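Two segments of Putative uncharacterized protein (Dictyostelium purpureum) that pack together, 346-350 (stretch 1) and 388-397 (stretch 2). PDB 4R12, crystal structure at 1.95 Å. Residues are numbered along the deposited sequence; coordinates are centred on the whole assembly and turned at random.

Stretch 1 346-350: TAGTK
Stretch 2, residues 388-397: FLKKTNKIPV

The two stretches meet through a short antiparallel bridge between A347 and V397, with their CA atoms 5.0 Å apart. T346 and A347 are the end of a strand, with phi/psi of -113/153 and -154/172; V397 is extended at -123/126. The pair is of the hydrogen-bonded type, and both bonds are well formed: A347 N donates to V397 O at 2.9 Å with an N-H...O angle of 158°, and V397 N donates to A347 O at 2.8 Å and 151°. Each residue thus satisfies its amide and its carbonyl with the same partner. V397 O also receives a CA-H...O contact from T346 CA at 3.2 Å, with 137° at the hydrogen.

Beyond the bridge the chain leaves the strand at G348 (phi/psi 80/-155), whose CA lies 4.5 Å from N393 CA. Its backbone angles call for glycine, since a CB would be jammed against the carbonyl of A347; an ideal CB would also fall 1.8 Å from I395 O. The absent side chain lets G348 CA approach I395 O to 3.3 Å in a CA-H...O contact (159° at the hydrogen). G348 CA makes a further CA-H...O contact with N393 O at 3.5 Å (131°).

I395 O takes in addition a weak hydrogen bond from T349 N, 3.4 Å long and bent to 143°. T349 (-117/154, chi1 p at 50°) brings OG1 to 2.8 Å from K394 O, but the angle is too poor for a hydrogen bond. Likewise T349 O lies 3.2 Å from P396 N, where proline has no hydrogen to give. Both are close polar approaches without a hydrogen bond, and neither satisfies the threonine oxygen concerned. K350 (54/50) adds its carbonyl, with O 3.6 Å from P396 CB, while its CA-to-CB bond points sideways and the end of the side chain (m, t, t, p) leads away.

The apolar part gathers around A347. Its CB and V397 CB lie on the same face of the sheet, 4.4 Å apart, with V397 in the t rotamer. L389, in the helix that enters stretch 2 (-69/-18), points toward stretch 1 with chi1 m and chi2 t, placing CD1 3.8 Å from A347 CB.

Within stretch 2, several groups are satisfied internally. F388 O accepts from both K391 N and T392 N, each at 2.9 Å. K394 N donates to T392 OG1 at 3.0 Å and 165°, with T392 chi1 t, and K394 NZ donates to N393 OD1 at 3.0 Å. K394 and I395 direct their CA-to-CB bonds away from stretch 1, and their closest contacts here are through their carbonyls.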

# COMPACT_ATOMS: atom_id res chain seq x y z
N THR A 346 -17.00 8.29 12.50
CA THR A 346 -17.56 9.43 11.79
C THR A 346 -16.94 10.75 12.22
O THR A 346 -16.45 10.88 13.34
CB THR A 346 -19.10 9.51 11.99
OG1 THR A 346 -19.41 9.59 13.38
CG2 THR A 346 -19.77 8.26 11.42
N ALA A 347 -16.96 11.72 11.32
CA ALA A 347 -16.51 13.07 11.64
C ALA A 347 -17.21 14.05 10.71
O ALA A 347 -17.90 13.65 9.78
CB ALA A 347 -14.99 13.18 11.52
N GLY A 348 -17.04 15.34 10.96
CA GLY A 348 -17.77 16.34 10.20
C GLY A 348 -19.19 16.50 10.71
O GLY A 348 -19.47 16.22 11.87
N THR A 349 -20.08 16.96 9.84
CA THR A 349 -21.45 17.28 10.23
C THR A 349 -22.49 16.41 9.52
O THR A 349 -22.25 15.92 8.40
CB THR A 349 -21.79 18.75 9.94
OG1 THR A 349 -21.42 19.06 8.59
CG2 THR A 349 -21.04 19.67 10.88
N LYS A 350 -23.63 16.23 10.17
CA LYS A 350 -24.78 15.52 9.60
C LYS A 350 -24.39 14.11 9.12
O LYS A 350 -24.70 13.71 8.00
CB LYS A 350 -25.40 16.32 8.45
CG LYS A 350 -25.77 17.76 8.83
CD LYS A 350 -26.85 18.31 7.91
CE LYS A 350 -27.25 19.73 8.30
NZ LYS A 350 -26.13 20.70 8.09
N PHE A 388 -8.59 15.58 4.62
CA PHE A 388 -9.70 16.47 4.30
C PHE A 388 -10.21 17.22 5.53
O PHE A 388 -10.57 18.40 5.44
CB PHE A 388 -10.85 15.67 3.65
CG PHE A 388 -10.50 15.14 2.29
CD1 PHE A 388 -9.77 13.97 2.16
CD2 PHE A 388 -10.88 15.82 1.14
CE1 PHE A 388 -9.42 13.49 0.91
CE2 PHE A 388 -10.54 15.33 -0.11
CZ PHE A 388 -9.80 14.17 -0.22
N LEU A 389 -10.21 16.56 6.68
CA LEU A 389 -10.72 17.19 7.91
C LEU A 389 -9.83 18.33 8.42
O LEU A 389 -10.26 19.16 9.23
CB LEU A 389 -10.89 16.14 8.99
CG LEU A 389 -12.05 15.19 8.70
CD1 LEU A 389 -11.89 13.88 9.44
CD2 LEU A 389 -13.37 15.87 9.05
N LYS A 390 -8.58 18.36 7.96
CA LYS A 390 -7.70 19.49 8.23
C LYS A 390 -8.19 20.74 7.51
O LYS A 390 -7.86 21.85 7.89
CB LYS A 390 -6.27 19.19 7.80
CG LYS A 390 -5.58 18.11 8.61
CD LYS A 390 -4.22 17.77 7.99
CE LYS A 390 -3.59 16.57 8.69
NZ LYS A 390 -2.24 16.22 8.15
N LYS A 391 -8.96 20.54 6.45
CA LYS A 391 -9.42 21.66 5.62
C LYS A 391 -10.87 22.02 5.88
O LYS A 391 -11.24 23.19 5.86
CB LYS A 391 -9.23 21.34 4.14
CG LYS A 391 -7.79 21.06 3.76
CD LYS A 391 -6.88 22.25 4.06
CE LYS A 391 -5.50 21.98 3.46
NZ LYS A 391 -4.53 23.09 3.67
N THR A 392 -11.71 21.01 6.11
CA THR A 392 -13.12 21.28 6.35
C THR A 392 -13.75 20.35 7.38
O THR A 392 -13.39 19.18 7.49
CB THR A 392 -13.93 21.19 5.04
OG1 THR A 392 -15.31 21.44 5.33
CG2 THR A 392 -13.80 19.81 4.42
N ASN A 393 -14.70 20.90 8.12
CA ASN A 393 -15.52 20.12 9.05
C ASN A 393 -16.99 20.19 8.66
O ASN A 393 -17.86 19.76 9.41
CB ASN A 393 -15.34 20.63 10.49
CG ASN A 393 -15.29 22.14 10.56
OD1 ASN A 393 -16.32 22.81 10.55
ND2 ASN A 393 -14.08 22.69 10.63
N LYS A 394 -17.25 20.71 7.46
CA LYS A 394 -18.59 21.06 7.00
C LYS A 394 -19.39 19.90 6.40
O LYS A 394 -20.57 20.05 6.10
CB LYS A 394 -18.50 22.18 5.96
CG LYS A 394 -18.57 23.59 6.51
CD LYS A 394 -17.50 23.86 7.54
CE LYS A 394 -17.61 25.29 8.06
NZ LYS A 394 -16.72 25.53 9.23
N ILE A 395 -18.74 18.75 6.21
CA ILE A 395 -19.36 17.66 5.48
C ILE A 395 -19.25 16.33 6.22
O ILE A 395 -18.32 16.13 7.00
CB ILE A 395 -18.74 17.50 4.08
CG1 ILE A 395 -17.24 17.23 4.19
CG2 ILE A 395 -18.99 18.75 3.24
CD1 ILE A 395 -16.63 16.77 2.90
N PRO A 396 -20.19 15.41 5.98
CA PRO A 396 -20.14 14.12 6.67
C PRO A 396 -18.98 13.24 6.17
O PRO A 396 -18.79 13.07 4.96
CB PRO A 396 -21.50 13.49 6.35
CG PRO A 396 -21.92 14.15 5.08
CD PRO A 396 -21.41 15.54 5.16
N VAL A 397 -18.22 12.71 7.11
CA VAL A 397 -17.12 11.82 6.82
C VAL A 397 -17.35 10.51 7.56
O VAL A 397 -17.61 10.50 8.76
CB VAL A 397 -15.77 12.43 7.25
CG1 VAL A 397 -14.65 11.41 7.08
CG2 VAL A 397 -15.48 13.71 6.46